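Oxidoreductase (Listeria innocua, PDB 3E18) binds NAD in a Rossmann-type domain and probably acts as a dehydrogenase of the GFO/IDH/MocA family. Local coordinates at the nicotinamide-adenine-dinucleotide site and the interface of chains A and B. Numbering follows the deposited sequence. Chains: chain A/B, oxidoreductase.

Contact 1: the nicotinamide-adenine-dinucleotide site. Residues chain A 11-16, 36-39, 42, 72-75, 78, 81, 95-96, 124, 162-164, 180. With NAD (nicotinamide-adenine-dinucleotide), chain C.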
loop_
_atom_site.group_PDB
_atom_site.type_symbol
_atom_site.label_atom_id
_atom_site.label_comp_id
_atom_site.label_asym_id
_atom_site.label_seq_id
_atom_site.Cartn_x
_atom_site.Cartn_y
_atom_site.Cartn_z
ATOM N N VAL A 11 18.859 -22.351 -26.285
ATOM C CA VAL A 11 20.143 -21.702 -25.990
ATOM C C VAL A 11 20.146 -21.251 -24.530
ATOM O O VAL A 11 19.474 -20.284 -24.153
ATOM C CB VAL A 11 20.397 -20.478 -26.907
ATOM C CG1 VAL A 11 21.773 -19.900 -26.653
ATOM C CG2 VAL A 11 20.239 -20.869 -28.372
ATOM N N GLY A 12 20.916 -21.954 -23.711
ATOM C CA GLY A 12 20.900 -21.730 -22.279
ATOM C C GLY A 12 20.154 -22.886 -21.645
ATOM O O GLY A 12 18.936 -22.840 -21.494
ATOM N N TYR A 13 20.886 -23.931 -21.279
ATOM C CA TYR A 13 20.259 -25.104 -20.693
ATOM C C TYR A 13 20.326 -25.069 -19.161
ATOM O O TYR A 13 20.907 -25.947 -18.511
ATOM C CB TYR A 13 20.877 -26.379 -21.271
ATOM C CG TYR A 13 20.068 -27.621 -20.996
ATOM C CD1 TYR A 13 18.858 -27.843 -21.640
ATOM C CD2 TYR A 13 20.525 -28.584 -20.089
ATOM C CE1 TYR A 13 18.111 -28.988 -21.385
ATOM C CE2 TYR A 13 19.784 -29.718 -19.817
ATOM C CZ TYR A 13 18.588 -29.922 -20.472
ATOM O OH TYR A 13 17.862 -31.057 -20.198
ATOM N N GLY A 14 19.722 -24.042 -18.579
ATOM C CA GLY A 14 19.682 -23.923 -17.129
ATOM C C GLY A 14 18.310 -24.309 -16.626
ATOM O O GLY A 14 17.627 -25.119 -17.253
ATOM N N GLY A 15 17.905 -23.718 -15.502
ATOM C CA GLY A 15 16.597 -23.982 -14.908
ATOM C C GLY A 15 15.421 -23.839 -15.863
ATOM O O GLY A 15 14.639 -24.779 -16.046
ATOM N N MET A 16 15.305 -22.672 -16.491
ATOM C CA MET A 16 14.176 -22.398 -17.369
ATOM C C MET A 16 14.359 -23.011 -18.761
ATOM O O MET A 16 13.399 -23.490 -19.368
ATOM C CB MET A 16 13.950 -20.889 -17.479
ATOM C CG MET A 16 12.566 -20.499 -17.978
ATOM S SD MET A 16 11.165 -21.198 -17.045
ATOM C CE MET A 16 9.814 -20.687 -18.095
ATOM N N PHE A 36 22.068 -25.768 -27.106
ATOM C CA PHE A 36 23.401 -25.236 -26.845
ATOM C C PHE A 36 23.489 -24.594 -25.466
ATOM O O PHE A 36 22.579 -23.876 -25.041
ATOM C CB PHE A 36 23.837 -24.220 -27.914
ATOM C CG PHE A 36 25.170 -23.588 -27.620
ATOM C CD1 PHE A 36 26.343 -24.342 -27.694
ATOM C CD2 PHE A 36 25.252 -22.257 -27.213
ATOM C CE1 PHE A 36 27.574 -23.780 -27.378
ATOM C CE2 PHE A 36 26.486 -21.683 -26.909
ATOM C CZ PHE A 36 27.646 -22.448 -26.992
ATOM N N ASP A 37 24.592 -24.860 -24.778
ATOM C CA ASP A 37 24.951 -24.121 -23.573
ATOM C C ASP A 37 26.442 -23.818 -23.626
ATOM O O ASP A 37 27.213 -24.566 -24.225
ATOM C CB ASP A 37 24.582 -24.904 -22.308
ATOM C CG ASP A 37 24.541 -24.026 -21.060
ATOM O OD1 ASP A 37 25.618 -23.603 -20.577
ATOM O OD2 ASP A 37 23.433 -23.782 -20.538
ATOM N N ILE A 38 26.844 -22.708 -23.016
ATOM C CA ILE A 38 28.255 -22.312 -23.007
ATOM C C ILE A 38 29.122 -23.232 -22.119
ATOM O O ILE A 38 30.307 -23.410 -22.376
ATOM C CB ILE A 38 28.412 -20.807 -22.651
ATOM C CG1 ILE A 38 29.760 -20.273 -23.145
ATOM C CG2 ILE A 38 28.152 -20.555 -21.162
ATOM C CD1 ILE A 38 29.835 -18.762 -23.238
ATOM N N LEU A 39 28.512 -23.842 -21.109
ATOM C CA LEU A 39 29.220 -24.795 -20.253
ATOM C C LEU A 39 29.109 -26.217 -20.793
ATOM O O LEU A 39 28.023 -26.671 -21.156
ATOM C CB LEU A 39 28.708 -24.729 -18.811
ATOM C CG LEU A 39 28.823 -23.414 -18.028
ATOM C CD1 LEU A 39 28.237 -23.593 -16.648
ATOM C CD2 LEU A 39 30.265 -22.914 -17.916
ATOM N N LYS A 42 26.689 -28.441 -18.835
ATOM C CA LYS A 42 25.294 -28.342 -19.200
ATOM C C LYS A 42 24.973 -28.973 -20.548
ATOM O O LYS A 42 23.859 -29.445 -20.757
ATOM C CB LYS A 42 24.820 -26.893 -19.122
ATOM C CG LYS A 42 23.952 -26.631 -17.893
ATOM C CD LYS A 42 24.723 -26.585 -16.591
ATOM C CE LYS A 42 24.907 -25.150 -16.105
ATOM N NZ LYS A 42 23.623 -24.469 -15.744
ATOM N N ALA A 72 17.403 -18.613 -23.215
ATOM C CA ALA A 72 17.167 -18.706 -21.780
ATOM C C ALA A 72 18.485 -18.601 -21.005
ATOM O O ALA A 72 18.786 -19.410 -20.112
ATOM C CB ALA A 72 16.431 -19.996 -21.451
ATOM N N THR A 73 19.268 -17.588 -21.356
ATOM C CA THR A 73 20.542 -17.288 -20.700
ATOM C C THR A 73 20.314 -16.140 -19.697
ATOM O O THR A 73 19.235 -15.540 -19.711
ATOM C CB THR A 73 21.593 -16.881 -21.743
ATOM O OG1 THR A 73 21.160 -15.681 -22.402
ATOM C CG2 THR A 73 21.798 -17.978 -22.763
ATOM N N PRO A 74 21.299 -15.846 -18.809
ATOM C CA PRO A 74 21.184 -14.637 -17.972
ATOM C C PRO A 74 20.931 -13.344 -18.767
ATOM O O PRO A 74 21.232 -13.263 -19.956
ATOM C CB PRO A 74 22.522 -14.590 -17.235
ATOM C CG PRO A 74 22.930 -16.026 -17.134
ATOM C CD PRO A 74 22.503 -16.630 -18.452
ATOM N N ASN A 75 20.367 -12.348 -18.102
ATOM C CA ASN A 75 19.765 -11.202 -18.790
ATOM C C ASN A 75 20.684 -10.350 -19.652
ATOM O O ASN A 75 20.235 -9.764 -20.640
ATOM C CB ASN A 75 19.049 -10.311 -17.777
ATOM C CG ASN A 75 17.883 -11.000 -17.132
ATOM O OD1 ASN A 75 17.316 -11.945 -17.697
ATOM N ND2 ASN A 75 17.500 -10.534 -15.940
ATOM N N HIS A 78 21.094 -11.503 -23.496
ATOM C CA HIS A 78 19.923 -11.706 -24.353
ATOM C C HIS A 78 20.026 -10.962 -25.675
ATOM O O HIS A 78 19.697 -11.508 -26.717
ATOM C CB HIS A 78 18.638 -11.243 -23.675
ATOM C CG HIS A 78 18.176 -12.120 -22.551
ATOM N ND1 HIS A 78 17.072 -11.809 -21.790
ATOM C CD2 HIS A 78 18.666 -13.281 -22.051
ATOM C CE1 HIS A 78 16.898 -12.743 -20.871
ATOM N NE2 HIS A 78 17.851 -13.649 -21.009
ATOM N N LEU A 81 22.744 -12.390 -28.386
ATOM C CA LEU A 81 22.294 -13.687 -28.894
ATOM C C LEU A 81 21.062 -13.570 -29.783
ATOM O O LEU A 81 20.960 -14.276 -30.781
ATOM C CB LEU A 81 22.040 -14.669 -27.747
ATOM C CG LEU A 81 23.229 -14.926 -26.813
ATOM C CD1 LEU A 81 22.840 -15.833 -25.640
ATOM C CD2 LEU A 81 24.434 -15.482 -27.537
ATOM N N GLU A 95 13.464 -15.219 -23.221
ATOM C CA GLU A 95 13.008 -15.102 -21.848
ATOM C C GLU A 95 12.965 -13.672 -21.302
ATOM O O GLU A 95 13.723 -12.807 -21.734
ATOM C CB GLU A 95 13.861 -15.970 -20.934
ATOM C CG GLU A 95 13.285 -17.358 -20.732
ATOM C CD GLU A 95 11.882 -17.353 -20.095
ATOM O OE1 GLU A 95 11.380 -16.295 -19.650
ATOM O OE2 GLU A 95 11.264 -18.427 -20.060
ATOM N N LYS A 96 12.036 -13.451 -20.369
ATOM C CA LYS A 96 11.901 -12.201 -19.613
ATOM C C LYS A 96 13.093 -11.994 -18.672
ATOM O O LYS A 96 13.704 -12.977 -18.227
ATOM C CB LYS A 96 10.586 -12.219 -18.806
ATOM C CG LYS A 96 10.478 -13.340 -17.748
ATOM C CD LYS A 96 10.516 -12.807 -16.305
ATOM C CE LYS A 96 11.878 -12.848 -15.620
ATOM N NZ LYS A 96 12.117 -14.059 -14.784
ATOM N N ASN A 124 5.024 -15.650 -20.017
ATOM C CA ASN A 124 4.178 -16.798 -19.732
ATOM C C ASN A 124 3.153 -16.542 -18.623
ATOM O O ASN A 124 2.135 -17.225 -18.550
ATOM C CB ASN A 124 5.044 -18.020 -19.350
ATOM C CG ASN A 124 5.973 -17.738 -18.188
ATOM O OD1 ASN A 124 6.597 -16.691 -18.136
ATOM N ND2 ASN A 124 6.087 -18.691 -17.257
ATOM N N ASP A 162 23.062 -16.962 -7.056
ATOM C CA ASP A 162 23.546 -17.035 -8.469
ATOM C C ASP A 162 23.625 -15.641 -9.133
ATOM O O ASP A 162 23.688 -14.629 -8.432
ATOM C CB ASP A 162 22.966 -18.167 -9.372
ATOM C CG ASP A 162 21.603 -17.830 -10.038
ATOM O OD1 ASP A 162 21.066 -16.694 -9.935
ATOM O OD2 ASP A 162 21.058 -18.765 -10.675
ATOM N N TRP A 163 23.630 -15.599 -10.463
ATOM C CA TRP A 163 23.768 -14.363 -11.245
ATOM C C TRP A 163 22.704 -13.291 -10.970
ATOM O O TRP A 163 22.899 -12.115 -11.281
ATOM C CB TRP A 163 23.802 -14.702 -12.739
ATOM C CG TRP A 163 22.552 -15.390 -13.245
ATOM C CD1 TRP A 163 22.337 -16.740 -13.354
ATOM C CD2 TRP A 163 21.352 -14.753 -13.707
ATOM N NE1 TRP A 163 21.079 -16.978 -13.856
ATOM C CE2 TRP A 163 20.455 -15.776 -14.086
ATOM C CE3 TRP A 163 20.951 -13.414 -13.845
ATOM C CZ2 TRP A 163 19.184 -15.504 -14.595
ATOM C CZ3 TRP A 163 19.684 -13.144 -14.344
ATOM C CH2 TRP A 163 18.815 -14.183 -14.714
ATOM N N ARG A 164 21.570 -13.716 -10.415
ATOM C CA ARG A 164 20.496 -12.815 -9.991
ATOM C C ARG A 164 20.853 -11.882 -8.827
ATOM O O ARG A 164 20.113 -10.936 -8.547
ATOM C CB ARG A 164 19.252 -13.619 -9.628
ATOM C CG ARG A 164 18.376 -13.974 -10.814
ATOM C CD ARG A 164 17.145 -14.733 -10.343
ATOM N NE ARG A 164 16.426 -15.384 -11.437
ATOM C CZ ARG A 164 16.742 -16.579 -11.935
ATOM N NH1 ARG A 164 17.776 -17.266 -11.460
ATOM N NH2 ARG A 164 16.026 -17.085 -12.924
ATOM N N HIS A 180 7.091 -9.655 -14.692
ATOM C CA HIS A 180 5.830 -10.420 -14.797
ATOM C C HIS A 180 4.621 -9.620 -14.328
ATOM O O HIS A 180 3.588 -9.594 -15.002
ATOM C CB HIS A 180 5.873 -11.652 -13.910
ATOM C CG HIS A 180 6.693 -12.766 -14.453
ATOM N ND1 HIS A 180 6.600 -13.193 -15.761
ATOM C CD2 HIS A 180 7.583 -13.587 -13.845
ATOM C CE1 HIS A 180 7.410 -14.220 -15.937
ATOM N NE2 HIS A 180 8.017 -14.480 -14.790
HETATM P PA NAD C . 20.275 -20.408 -15.040
HETATM O O1A NAD C . 19.634 -21.515 -14.296
HETATM O O2A NAD C . 21.461 -19.840 -14.375
HETATM O O5B NAD C . 20.639 -20.887 -16.529
HETATM C C5B NAD C . 21.212 -20.047 -17.506
HETATM C C4B NAD C . 22.014 -20.937 -18.450
HETATM O O4B NAD C . 22.521 -20.190 -19.540
HETATM C C3B NAD C . 23.213 -21.554 -17.734
HETATM O O3B NAD C . 23.187 -22.949 -17.918
HETATM C C2B NAD C . 24.410 -20.934 -18.425
HETATM O O2B NAD C . 25.511 -21.810 -18.500
HETATM C C1B NAD C . 23.852 -20.587 -19.793
HETATM N N9A NAD C . 24.578 -19.497 -20.464
HETATM C C8A NAD C . 25.135 -18.379 -19.891
HETATM N N7A NAD C . 25.694 -17.628 -20.870
HETATM C C5A NAD C . 25.502 -18.257 -22.053
HETATM C C6A NAD C . 25.873 -17.942 -23.355
HETATM N N6A NAD C . 26.390 -16.742 -23.616
HETATM N N1A NAD C . 25.531 -18.803 -24.387
HETATM C C2A NAD C . 24.833 -19.967 -24.133
HETATM N N3A NAD C . 24.471 -20.274 -22.837
HETATM C C4A NAD C . 24.802 -19.434 -21.814
HETATM O O3 NAD C . 19.179 -19.240 -15.287
HETATM P PN NAD C . 17.601 -19.464 -15.333
HETATM O O1N NAD C . 17.036 -19.317 -13.965
HETATM O O2N NAD C . 17.262 -20.644 -16.160
HETATM O O5D NAD C . 17.121 -18.127 -16.142
HETATM C C5D NAD C . 17.541 -17.833 -17.456
HETATM C C4D NAD C . 16.578 -16.805 -18.092
HETATM O O4D NAD C . 15.240 -17.243 -17.942
HETATM C C3D NAD C . 16.637 -15.438 -17.431
HETATM O O3D NAD C . 16.393 -14.436 -18.407
HETATM C C2D NAD C . 15.478 -15.426 -16.456
HETATM O O2D NAD C . 14.978 -14.117 -16.308
HETATM C C1D NAD C . 14.474 -16.322 -17.168
HETATM N N1N NAD C . 13.495 -17.019 -16.293
HETATM C C2N NAD C . 12.172 -16.827 -16.578
HETATM C C3N NAD C . 11.166 -17.432 -15.834
HETATM C C7N NAD C . 9.758 -17.365 -16.342
HETATM O O7N NAD C . 8.712 -17.787 -15.509
HETATM N N7N NAD C . 9.511 -16.921 -17.578
HETATM C C4N NAD C . 11.516 -18.292 -14.783
HETATM C C5N NAD C . 12.868 -18.503 -14.500
HETATM C C6N NAD C . 13.850 -17.867 -15.269
HETATM O O HOH W 1 15.596 -11.790 -14.178
HETATM O O HOH W 2 18.053 -21.634 -18.675
#

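Contact 2: the interface of chains A and B. Residues chain A 197, 345-347, 349; chain B 197, 345-347, 349.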
loop_
_atom_site.group_PDB
_atom_site.type_symbol
_atom_site.label_atom_id
_atom_site.label_comp_id
_atom_site.label_asym_id
_atom_site.label_seq_id
_atom_site.Cartn_x
_atom_site.Cartn_y
_atom_site.Cartn_z
ATOM N N SER A 197 5.869 6.126 -8.622
ATOM C CA SER A 197 6.791 6.345 -7.521
ATOM C C SER A 197 7.183 4.932 -7.112
ATOM O O SER A 197 6.434 4.004 -7.354
ATOM C CB SER A 197 6.094 7.064 -6.369
ATOM O OG SER A 197 5.054 6.293 -5.795
ATOM N N ASN A 345 14.315 9.312 -5.468
ATOM C CA ASN A 345 13.221 9.495 -4.474
ATOM C C ASN A 345 12.208 10.544 -4.933
ATOM O O ASN A 345 11.875 11.484 -4.216
ATOM C CB ASN A 345 13.793 9.821 -3.086
ATOM C CG ASN A 345 12.775 9.671 -1.958
ATOM O OD1 ASN A 345 11.715 9.041 -2.099
ATOM N ND2 ASN A 345 13.105 10.254 -0.823
ATOM N N ARG A 346 11.762 10.393 -6.172
ATOM C CA ARG A 346 10.815 11.303 -6.761
ATOM C C ARG A 346 9.726 10.506 -7.459
ATOM O O ARG A 346 9.826 9.283 -7.585
ATOM C CB ARG A 346 11.518 12.207 -7.762
ATOM C CG ARG A 346 12.316 13.349 -7.128
ATOM C CD ARG A 346 12.502 14.475 -8.138
ATOM N NE ARG A 346 13.098 15.680 -7.558
ATOM C CZ ARG A 346 12.407 16.687 -7.024
ATOM N NH1 ARG A 346 11.080 16.641 -6.960
ATOM N NH2 ARG A 346 13.048 17.746 -6.546
ATOM N N THR A 347 8.673 11.208 -7.862
ATOM C CA THR A 347 7.603 10.625 -8.649
ATOM C C THR A 347 7.866 11.000 -10.104
ATOM O O THR A 347 7.938 12.179 -10.455
ATOM C CB THR A 347 6.208 11.126 -8.211
ATOM O OG1 THR A 347 6.025 10.862 -6.820
ATOM C CG2 THR A 347 5.105 10.404 -8.998
ATOM N N HIS A 349 7.031 11.346 -13.970
ATOM C CA HIS A 349 5.879 11.564 -14.842
ATOM C C HIS A 349 6.168 11.236 -16.312
ATOM O O HIS A 349 7.252 11.536 -16.811
ATOM C CB HIS A 349 5.379 12.997 -14.685
ATOM C CG HIS A 349 5.072 13.356 -13.268
ATOM N ND1 HIS A 349 5.988 13.968 -12.440
ATOM C CD2 HIS A 349 3.965 13.151 -12.519
ATOM C CE1 HIS A 349 5.450 14.141 -11.245
ATOM N NE2 HIS A 349 4.222 13.659 -11.269
ATOM N N SER B 197 5.070 10.626 -0.100
ATOM C CA SER B 197 4.237 10.638 -1.310
ATOM C C SER B 197 2.832 10.208 -0.954
ATOM O O SER B 197 2.635 9.421 -0.027
ATOM C CB SER B 197 4.815 9.770 -2.441
ATOM O OG SER B 197 4.676 8.380 -2.178
ATOM N N ASN B 345 0.871 15.599 -7.166
ATOM C CA ASN B 345 1.331 14.286 -7.626
ATOM C C ASN B 345 2.867 14.203 -7.646
ATOM O O ASN B 345 3.474 13.716 -8.600
ATOM C CB ASN B 345 0.681 13.918 -8.986
ATOM C CG ASN B 345 0.928 12.476 -9.405
ATOM O OD1 ASN B 345 1.005 11.557 -8.583
ATOM N ND2 ASN B 345 1.055 12.275 -10.706
ATOM N N ARG B 346 3.491 14.720 -6.588
ATOM C CA ARG B 346 4.957 14.751 -6.463
ATOM C C ARG B 346 5.369 14.107 -5.155
ATOM O O ARG B 346 4.544 13.945 -4.254
ATOM C CB ARG B 346 5.491 16.180 -6.519
ATOM C CG ARG B 346 5.236 16.849 -7.866
ATOM C CD ARG B 346 5.867 18.234 -7.976
ATOM N NE ARG B 346 7.089 18.258 -8.789
ATOM C CZ ARG B 346 8.307 18.510 -8.307
ATOM N NH1 ARG B 346 8.467 18.755 -7.014
ATOM N NH2 ARG B 346 9.364 18.524 -9.115
ATOM N N THR B 347 6.631 13.715 -5.065
ATOM C CA THR B 347 7.194 13.340 -3.776
ATOM C C THR B 347 7.788 14.578 -3.106
ATOM O O THR B 347 8.557 15.319 -3.709
ATOM C CB THR B 347 8.252 12.253 -3.910
ATOM O OG1 THR B 347 7.644 11.083 -4.468
ATOM C CG2 THR B 347 8.866 11.920 -2.544
ATOM N N HIS B 349 9.938 16.302 0.193
ATOM C CA HIS B 349 11.129 15.840 0.921
ATOM C C HIS B 349 11.377 16.470 2.285
ATOM O O HIS B 349 12.509 16.424 2.805
ATOM C CB HIS B 349 12.385 15.933 0.046
ATOM C CG HIS B 349 12.219 15.263 -1.276
ATOM N ND1 HIS B 349 11.643 15.897 -2.360
ATOM C CD2 HIS B 349 12.489 13.999 -1.671
ATOM C CE1 HIS B 349 11.601 15.056 -3.379
ATOM N NE2 HIS B 349 12.100 13.896 -2.985
HETATM O O HOH W 3 8.971 17.721 -4.866
HETATM O O HOH W 4 3.195 7.528 -4.287
HETATM O O HOH W 5 6.663 6.380 -3.131
#

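Contact 1: the nicotinamide-adenine-dinucleotide site
The turn from strand 6-11 into helix 15-25, the glycine-rich GxGxxG loop of a Rossmann fold, lays A:Gly12 against the adenosine ribose and points two N-H groups at the pyrophosphate: A:Gly15 N at NAD O1A of the adenosine-side phosphate, and A:Met16 N at O2N of the nicotinamide-side phosphate (2.8 Å, 178° at the hydrogen). A:Asp37, its CG anti to the backbone N, grips the ribose diol with both syn lone pairs, OD1 taking the 2'-hydroxyl O2B (2.7 Å) and OD2 the 3'-hydroxyl O3B. The anti lone pairs accept the N-H groups of A:Leu39 and A:Tyr13, which fix the carboxylate's rotation. A:Lys42 NZ also donates to O3B. This bidentate grip fits NAD, since a 2'-phosphate would probably be repelled. A:Ile38 CG2 and A:Thr73 CG2 sandwich the adenine.

A:Trp163 presents its edge, NE1 2.9 Å from NAD O2A, while A:Pro74 CB caps one face. A:Arg164, extended from CG to NE, brings NH2 edge-on to NAD O1N in a 2.7 Å salt bridge.

A:Lys96 O accepts from both nicotinamide-ribose hydroxyls, O2D at 2.6 Å; O3D also donates nearly along the C=O axis of A:Asn75 OD1. A:Met16, bent at chi2 (54°), sets CG over one nicotinamide face; A:Lys96 NZ, probably the family's EKP lysine, lies over the opposite face. Carboxamide N7N donates to A:Glu95 OE1, from above the carboxylate plane, and to A:Asn124 OD1; ND2 of the same amide returns a bond to O7N.

Contact 2: the interface of chains A and B
Two copies of this GFO/IDH/MocA-family protein meet, in this patch of the deposited assembly's interface, through the C-terminal segment that follows helix 325-344, in a pseudo-symmetric exchange of histidine-to-backbone hydrogen bonds; the pairing may not be the biological one. B:His349 NE2 donates to the backbone carbonyl A:Asn345 O at 2.7 Å (161° at the hydrogen). The reciprocal bond, A:His349 NE2 to B:Asn345 O, is 2.8 Å long and more bent, 143° at the hydrogen. In both, the acceptor lies at the imidazole edge, close to the ring plane, and the donor lies in the carbonyl plane. Donation from NE2 would require a proton there, although the charge of the ring is not seen.

Between these bonds the two threonines meet hydroxyl to hydroxyl, crossing obliquely. A:Thr347 OG1 and B:Thr347 OG1 are 2.9 Å apart, in a hydrogen bond of undecided direction. Each OG1 stands anti to its own carbonyl carbon, which turns A:Thr347 CG2 toward B:Asn345 O and B:Thr347 CG2 toward A:Asn345 O.

The arginines break the symmetry. A:Arg346 is extended from CG to NE, whereas B:Arg346 bends at chi3 (104°). They run side by side in the same direction, and A:Arg346 NH1 comes within 3.3 Å of B:Arg346 NH2, a pairing of like charges that probably costs some energy. B:His349 CE1 sits over one face of the A:Arg346 guanidinium, offset toward the rim. Water 3 joins A:Arg346 NH1 to the backbone carbonyl B:Thr347 O, 2.7 Å from the water.

Farther out, A:Ser197 OG and B:Ser197 OG, from strand 193-201 of each chain, stand 4.2 Å apart and are bridged by waters 4 and 5. The backbone at A:Asn345 and B:Asn345 has positive phi, consistent with a turn that ends the helix and presents the carbonyl to the partner.

The centres of the C-alpha atoms of contact 1 and contact 2 lie about 36 Å apart, and the two share no residues. Contact 1 is built largely from the Rossmann part of chain A, with additions from the segment around 162-164 and from helix 173-188. Contact 2 joins strand 193-201 and the stretch after helix 325-344 of both chains. Helix 173-188 leads within a few residues to that strand, a short sequence connection between cofactor site and interface. The dinucleotide contacts described come from chain A, so pairing at contact 2 need not complete the pocket.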